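Putative Lipoprotein (Shewanella oneidensis, PDB 3U24) is of unknown function but binds zinc and calcium ions and, as a DUF885 member of the Peptidase_MA clan, may be a metal-dependent hydrolase. Local coordinates at residues S120-G125 with Q179-V184; D140-V145 with A194-S199; K280-L285 with K299-Q304. All blocks are in the same frame, centred on the assembly; numbering follows the deposited sequence.

Interaction 1: S120-G125 with Q179-V184. With EDO (1,2-ethanediol), chain P; EDO (1,2-ethanediol), chain S.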
# COMPACT_ATOMS: atom_id res chain seq x y z
N SER A 120 -0.19 -6.52 -16.46
CA SER A 120 1.08 -6.97 -15.89
C SER A 120 2.26 -7.02 -16.94
O SER A 120 3.43 -7.17 -16.56
CB SER A 120 0.87 -8.30 -15.15
OG SER A 120 0.32 -9.30 -15.97
N TYR A 121 1.96 -6.81 -18.23
CA TYR A 121 2.97 -6.74 -19.26
C TYR A 121 3.18 -5.31 -19.72
O TYR A 121 2.40 -4.73 -20.50
CB TYR A 121 2.57 -7.63 -20.42
CG TYR A 121 2.33 -9.05 -20.00
CD1 TYR A 121 3.38 -9.93 -19.88
CD2 TYR A 121 1.07 -9.50 -19.67
CE1 TYR A 121 3.19 -11.22 -19.48
CE2 TYR A 121 0.86 -10.80 -19.29
CZ TYR A 121 1.93 -11.67 -19.21
OH TYR A 121 1.79 -12.98 -18.83
N ASN A 122 4.26 -4.72 -19.24
CA ASN A 122 4.61 -3.32 -19.56
C ASN A 122 6.08 -3.08 -19.20
O ASN A 122 6.47 -3.25 -18.05
CB ASN A 122 3.71 -2.35 -18.76
CG ASN A 122 3.86 -0.88 -19.19
OD1 ASN A 122 4.85 -0.47 -19.84
ND2 ASN A 122 2.85 -0.07 -18.81
N VAL A 123 6.89 -2.72 -20.19
CA VAL A 123 8.34 -2.51 -19.89
C VAL A 123 8.66 -1.14 -19.25
O VAL A 123 9.77 -0.94 -18.76
CB VAL A 123 9.19 -2.74 -21.16
CG1 VAL A 123 8.90 -4.12 -21.74
CG2 VAL A 123 8.92 -1.65 -22.20
N ALA A 124 7.70 -0.23 -19.24
CA ALA A 124 7.98 1.19 -18.94
C ALA A 124 8.61 1.36 -17.55
O ALA A 124 9.64 2.06 -17.39
CB ALA A 124 6.70 2.04 -19.09
N GLY A 125 8.01 0.67 -16.57
CA GLY A 125 8.39 0.72 -15.17
C GLY A 125 9.88 0.47 -14.91
O GLY A 125 10.55 1.24 -14.20
N GLN A 179 0.51 2.98 -23.30
CA GLN A 179 0.58 4.31 -23.97
C GLN A 179 1.51 5.23 -23.21
O GLN A 179 2.21 6.00 -23.81
CB GLN A 179 -0.79 4.97 -24.12
CG GLN A 179 -1.59 4.40 -25.26
CD GLN A 179 -3.08 4.84 -25.32
OE1 GLN A 179 -3.68 5.30 -24.30
NE2 GLN A 179 -3.68 4.69 -26.51
N GLY A 180 1.50 5.14 -21.89
CA GLY A 180 2.40 5.93 -21.05
C GLY A 180 3.86 5.54 -21.22
O GLY A 180 4.75 6.30 -20.83
N ALA A 181 4.14 4.38 -21.83
CA ALA A 181 5.54 4.01 -22.09
C ALA A 181 6.28 5.12 -22.89
O ALA A 181 7.49 5.30 -22.70
CB ALA A 181 5.66 2.67 -22.80
N PHE A 182 5.56 5.88 -23.72
CA PHE A 182 6.17 6.95 -24.50
C PHE A 182 6.57 8.19 -23.74
O PHE A 182 7.27 9.02 -24.27
CB PHE A 182 5.34 7.29 -25.73
CG PHE A 182 5.36 6.18 -26.74
CD1 PHE A 182 6.53 5.88 -27.42
CD2 PHE A 182 4.26 5.36 -26.91
CE1 PHE A 182 6.58 4.82 -28.32
CE2 PHE A 182 4.29 4.32 -27.81
CZ PHE A 182 5.45 4.03 -28.50
N SER A 183 6.18 8.31 -22.48
CA SER A 183 6.75 9.37 -21.68
C SER A 183 8.16 8.96 -21.15
O SER A 183 8.88 9.78 -20.60
CB SER A 183 5.80 9.73 -20.56
OG SER A 183 5.86 8.71 -19.62
N VAL A 184 8.53 7.70 -21.34
CA VAL A 184 9.86 7.19 -21.01
C VAL A 184 10.64 7.06 -22.32
O VAL A 184 11.75 7.60 -22.45
CB VAL A 184 9.76 5.82 -20.29
CG1 VAL A 184 11.14 5.21 -20.05
CG2 VAL A 184 8.97 5.95 -18.98
C1 EDO P . 9.06 -4.02 -15.42
O1 EDO P . 8.65 -2.90 -16.22
C2 EDO P . 9.37 -5.28 -16.26
O2 EDO P . 10.61 -5.09 -16.94
C1 EDO S . 4.87 -4.77 -14.02
O1 EDO S . 5.63 -4.80 -15.24
C2 EDO S . 3.43 -4.30 -14.26
O2 EDO S . 3.34 -2.93 -14.68

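Interaction 2: D140-V145 with A194-S199. With IMD (imidazole), chain B.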
# COMPACT_ATOMS: atom_id res chain seq x y z
N ASP A 140 26.41 4.98 -17.49
CA ASP A 140 26.04 3.66 -16.97
C ASP A 140 24.54 3.42 -17.12
O ASP A 140 24.12 2.35 -17.56
CB ASP A 140 26.39 3.46 -15.49
CG ASP A 140 27.89 3.57 -15.20
OD1 ASP A 140 28.69 3.77 -16.15
OD2 ASP A 140 28.27 3.49 -14.00
N ARG A 141 23.73 4.40 -16.75
CA ARG A 141 22.29 4.29 -16.97
C ARG A 141 21.94 4.02 -18.44
O ARG A 141 21.18 3.14 -18.72
CB ARG A 141 21.59 5.57 -16.55
CG ARG A 141 21.32 5.71 -15.06
CD ARG A 141 20.58 7.02 -14.81
NE ARG A 141 21.50 8.15 -14.74
CZ ARG A 141 21.20 9.41 -15.01
NH1 ARG A 141 20.01 9.75 -15.44
NH2 ARG A 141 22.12 10.34 -14.88
N LEU A 142 22.49 4.80 -19.36
CA LEU A 142 22.16 4.66 -20.80
C LEU A 142 22.64 3.32 -21.38
O LEU A 142 21.98 2.77 -22.24
CB LEU A 142 22.73 5.82 -21.62
CG LEU A 142 22.08 7.14 -21.20
CD1 LEU A 142 22.79 8.31 -21.86
CD2 LEU A 142 20.60 7.16 -21.54
N ARG A 143 23.77 2.82 -20.92
CA ARG A 143 24.24 1.52 -21.36
C ARG A 143 23.33 0.43 -20.84
O ARG A 143 23.12 -0.57 -21.54
CB ARG A 143 25.68 1.26 -20.93
CG ARG A 143 26.67 2.05 -21.78
CD ARG A 143 28.13 1.93 -21.34
NE ARG A 143 28.98 2.63 -22.30
CZ ARG A 143 29.86 3.59 -22.00
NH1 ARG A 143 30.10 3.96 -20.76
NH2 ARG A 143 30.54 4.18 -22.97
N SER A 144 22.79 0.60 -19.62
CA SER A 144 21.80 -0.35 -19.11
C SER A 144 20.54 -0.34 -19.97
O SER A 144 20.01 -1.41 -20.34
CB SER A 144 21.46 -0.07 -17.63
OG SER A 144 22.56 -0.45 -16.81
N VAL A 145 20.07 0.84 -20.30
CA VAL A 145 18.90 1.00 -21.16
C VAL A 145 19.19 0.44 -22.58
O VAL A 145 18.36 -0.26 -23.18
CB VAL A 145 18.53 2.49 -21.26
CG1 VAL A 145 17.49 2.70 -22.35
CG2 VAL A 145 18.04 2.97 -19.91
N ALA A 194 22.04 11.42 -27.33
CA ALA A 194 22.82 12.15 -28.33
C ALA A 194 23.93 12.99 -27.70
O ALA A 194 25.00 13.12 -28.30
CB ALA A 194 21.91 13.05 -29.18
N ASP A 195 23.68 13.56 -26.52
CA ASP A 195 24.63 14.50 -25.91
C ASP A 195 25.45 13.90 -24.75
O ASP A 195 26.21 14.63 -24.07
CB ASP A 195 23.90 15.77 -25.43
CG ASP A 195 23.29 16.59 -26.60
OD1 ASP A 195 23.75 16.45 -27.78
OD2 ASP A 195 22.35 17.37 -26.32
N SER A 196 25.31 12.59 -24.56
CA SER A 196 26.05 11.83 -23.56
C SER A 196 27.48 11.52 -24.05
O SER A 196 27.86 11.80 -25.19
CB SER A 196 25.35 10.49 -23.32
OG SER A 196 25.56 9.62 -24.42
N GLY A 197 28.22 10.85 -23.17
CA GLY A 197 29.56 10.44 -23.46
C GLY A 197 29.64 9.09 -24.12
O GLY A 197 30.75 8.61 -24.31
N LEU A 198 28.52 8.46 -24.49
CA LEU A 198 28.59 7.20 -25.23
C LEU A 198 29.35 7.40 -26.55
O LEU A 198 29.34 8.48 -27.13
CB LEU A 198 27.20 6.62 -25.53
CG LEU A 198 26.33 6.26 -24.33
CD1 LEU A 198 25.10 5.44 -24.72
CD2 LEU A 198 27.12 5.52 -23.29
N SER A 199 30.00 6.34 -27.02
CA SER A 199 30.67 6.38 -28.34
C SER A 199 29.64 6.59 -29.44
O SER A 199 28.47 6.29 -29.25
CB SER A 199 31.36 5.08 -28.60
OG SER A 199 30.41 4.08 -28.92
N1 IMD B . 18.98 17.74 -29.58
C2 IMD B . 20.17 18.10 -29.00
N3 IMD B . 21.11 17.20 -29.35
C4 IMD B . 20.52 16.25 -30.14
C5 IMD B . 19.18 16.59 -30.28

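Interaction 3: K280-L285 with K299-Q304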
# COMPACT_ATOMS: atom_id res chain seq x y z
N LYS A 280 -25.87 9.13 18.16
CA LYS A 280 -25.94 9.71 19.50
C LYS A 280 -25.24 11.03 19.58
O LYS A 280 -25.76 11.96 20.15
CB LYS A 280 -25.30 8.79 20.54
CG LYS A 280 -26.15 7.56 20.85
CD LYS A 280 -25.41 6.57 21.76
CE LYS A 280 -26.12 5.20 21.78
NZ LYS A 280 -25.16 4.07 21.55
N ILE A 281 -24.05 11.14 18.99
CA ILE A 281 -23.34 12.40 19.06
C ILE A 281 -24.13 13.45 18.32
O ILE A 281 -24.22 14.61 18.78
CB ILE A 281 -21.90 12.32 18.54
CG1 ILE A 281 -21.09 11.34 19.41
CG2 ILE A 281 -21.24 13.70 18.58
CD1 ILE A 281 -19.74 10.95 18.85
N THR A 282 -24.72 13.06 17.20
CA THR A 282 -25.36 14.00 16.33
C THR A 282 -26.57 14.57 17.05
O THR A 282 -26.75 15.77 17.05
CB THR A 282 -25.67 13.36 14.96
OG1 THR A 282 -24.41 13.09 14.33
CG2 THR A 282 -26.50 14.26 14.05
N ASP A 283 -27.35 13.71 17.72
CA ASP A 283 -28.46 14.14 18.58
C ASP A 283 -28.04 15.21 19.60
O ASP A 283 -28.73 16.19 19.76
CB ASP A 283 -29.12 12.94 19.34
CG ASP A 283 -29.90 11.95 18.40
OD1 ASP A 283 -30.19 12.28 17.22
OD2 ASP A 283 -30.22 10.81 18.86
N LYS A 284 -26.90 15.03 20.27
CA LYS A 284 -26.44 15.96 21.30
C LYS A 284 -25.93 17.27 20.69
O LYS A 284 -26.17 18.35 21.22
CB LYS A 284 -25.36 15.32 22.17
N LEU A 285 -25.26 17.20 19.55
CA LEU A 285 -24.65 18.39 18.97
C LEU A 285 -25.59 19.20 18.08
O LEU A 285 -25.36 20.39 17.87
CB LEU A 285 -23.43 18.01 18.15
CG LEU A 285 -22.15 17.68 18.91
CD1 LEU A 285 -21.11 17.17 17.91
CD2 LEU A 285 -21.66 18.91 19.66
N LYS A 299 -29.11 9.17 9.24
CA LYS A 299 -28.02 9.24 8.29
C LYS A 299 -27.96 10.56 7.51
O LYS A 299 -26.86 11.01 7.15
CB LYS A 299 -28.02 8.02 7.36
CG LYS A 299 -27.48 6.76 8.04
CD LYS A 299 -27.49 5.52 7.15
CE LYS A 299 -27.12 4.26 7.92
NZ LYS A 299 -27.55 3.00 7.23
N ILE A 300 -29.11 11.17 7.24
CA ILE A 300 -29.15 12.49 6.62
C ILE A 300 -28.68 13.51 7.66
O ILE A 300 -27.87 14.38 7.35
CB ILE A 300 -30.58 12.87 6.12
CG1 ILE A 300 -31.04 11.95 4.97
CG2 ILE A 300 -30.64 14.32 5.64
CD1 ILE A 300 -32.37 12.37 4.33
N ALA A 301 -29.22 13.42 8.87
CA ALA A 301 -28.76 14.25 9.99
C ALA A 301 -27.24 14.18 10.20
O ALA A 301 -26.56 15.21 10.29
CB ALA A 301 -29.46 13.81 11.26
N ILE A 302 -26.69 12.97 10.28
CA ILE A 302 -25.23 12.81 10.50
C ILE A 302 -24.44 13.46 9.36
O ILE A 302 -23.50 14.20 9.60
CB ILE A 302 -24.84 11.34 10.64
CG1 ILE A 302 -25.41 10.77 11.95
CG2 ILE A 302 -23.34 11.15 10.58
CD1 ILE A 302 -25.36 9.26 11.98
N ARG A 303 -24.88 13.23 8.12
CA ARG A 303 -24.25 13.79 6.92
C ARG A 303 -24.28 15.32 6.92
O ARG A 303 -23.30 15.96 6.55
CB ARG A 303 -24.91 13.22 5.64
CG ARG A 303 -24.36 13.75 4.30
CD ARG A 303 -22.85 13.43 4.14
NE ARG A 303 -22.25 13.93 2.88
CZ ARG A 303 -22.04 13.23 1.76
NH1 ARG A 303 -22.36 11.93 1.65
NH2 ARG A 303 -21.48 13.84 0.71
N GLN A 304 -25.36 15.90 7.42
CA GLN A 304 -25.49 17.34 7.41
C GLN A 304 -24.65 17.99 8.49
O GLN A 304 -24.03 19.03 8.26
CB GLN A 304 -26.98 17.77 7.49
CG GLN A 304 -27.70 17.62 6.15
CD GLN A 304 -29.21 17.90 6.20
OE1 GLN A 304 -29.74 18.41 7.20
NE2 GLN A 304 -29.91 17.55 5.12

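Interaction 1: S120-G125 with Q179-V184
The flat carboxamide of Asn122 meets Ala181 and Ala124 at its oxygen end: Ala181 CB comes to 4.4 Å from OD1, slightly to one side of the amide plane, while the backbone N of Ala124 stands on the other side. The bond from that N forms an Asx turn capping the start of helix 124-131. Ala124 N donates to Asn122 OD1 over 2.9 Å, from 41° out of the carbonyl plane, and a CG set anti to the backbone N (chi1 -171°) swings the amide into its reach. Asn122 ND2 makes a weak bond to Gln177 O, which ties the cap to helix 168-179. Just past the cap the segments meet through small apolar groups: Ala124 CB lies against CA and CB of Ala181, the two CB atoms 3.9 Å apart, and side chains this small let the backbones approach to 4.9 Å between the CA atoms of Ala124 and Ala181. Val184 CG2 adds a looser touch at Ala124 O, while a 1,2-ethanediol, probably from the crystallisation liquor, donates to Asn122 O. The loop facing the cap is braced within itself: Gly180 O accepts from Ser183 N and also, in the carbonyl plane at 2.9 Å, from Ser183 OG.

Interaction 2: D140-V145 with A194-S199
Arg143 and Leu198 run alongside each other head to tail, the guanidinium reaching out along the leucine while the leucine runs back toward the helix that carries the arginine. Leu198 CD2 lies over one guanidinium face, 3.4 Å above the plane but offset toward the rim, and stands 3.6 Å from Arg143 NE. The same methyl also rests against Arg143 CG, and the chain, extended from CG to NE, carries the head group out alongside the leucine, where CD2 meets its face. Such a face takes an apolar methyl well because the N-H groups point outward in the plane; here NE uses its hydrogen in a salt bridge to Glu202. The other branch of the leucine, CD1, turns to Leu142 and meets its CB at 3.9 Å, so that Leu198 straddles two successive side chains of helix 138-148. Leu142 reaches further along the loop, its CD1 touching Ser196 CB at 3.7 Å. Ser196 is itself the start of an ST turn: with chi1 at 74° its OG folds back over the backbone and accepts from Leu198 N at 3.2 Å. The serine hydroxyl also bonds to Val193 O, linking the turn to helix 187-195. Beyond the turn, Ser199 occupies the N-cap of helix 200-234, and its backbone N donates to Glu202 OE1, the bond expected of the glutamate in a capping box. Glu202 thereby holds the new helix end with one oxygen and Arg143 with the other, OE2. Earlier in the segment, Asp195 OD1 accepts from N3 of an imidazole probably left by the crystallisation liquor.

Interaction 3: K280-L285 with K299-Q304
Thr282 and Ile302 meet with similar first torsions, -67° and -68°, but Thr282 offers both its branches to the partner helix, whereas Ile302 offers CG1. In Thr282 the hydroxyl sits beside the backbone N and CG2 anti to it, which sends OG1 and the methyl to separate neighbours. OG1 comes to 3.5 Å from Ile302 CG1, the side chains crossing at about a right angle. CG2 goes instead to Ala301, lying 3.9 Å from its carbonyl oxygen and 4.1 Å from its CB. The hydroxyl is not left without a polar mate in this buried place: it is hydrogen-bonded to Met278 O, one turn back in its own helix, and can therefore lie against a hydrocarbon wall. With an alanine here, the loss of OG1 and CG2 would probably open a gap against Ile302 CG1 and Ala301 CB and leave Met278 O without its extra partner. The short side chains of Thr282 and Ala301 let the helices come close, with 6.0 Å between the CA atoms of Thr282 and Ile302. Around this point the apolar layer widens: Leu305 touches both Thr282 and Leu285, and Ile302 reaches Met278 and Phe501. A salt bridge from Asp283 to Lys294 adds a tie between helix 260-289 and the connection leading to helix 298-309. The contact is plain packing rather than a metal site, the side chain of Ile302 lying about 13 Å from a bound calcium ion and about 13 Å from a bound zinc ion. What it joins are the neighbouring helices 260-289 and 298-309, in the close helix-to-helix packing at small residues typical of a largely helical fold.

Interactions 1 and 2 belong to one region, with centres 20 Å apart and nearest atoms about 7 Å apart. Their segments alternate along the chain: 120-125 and 140-145 come first, on the successive helices 124-131 and 138-148. Later, segment 179-184 precedes helix 187-195, and segment 194-199 takes in the last residues of that helix and the loop beyond. The two contacts thus lay one run of helix and loop against another. Interaction 3 comes later in sequence, between helices 260-289 and 298-309, and lies on the opposite side of the chain's centre, 48 Å from interaction 1 and 63 Å from interaction 2. All three belong to the DUF885 region, local packing points spread across a mostly helical protein.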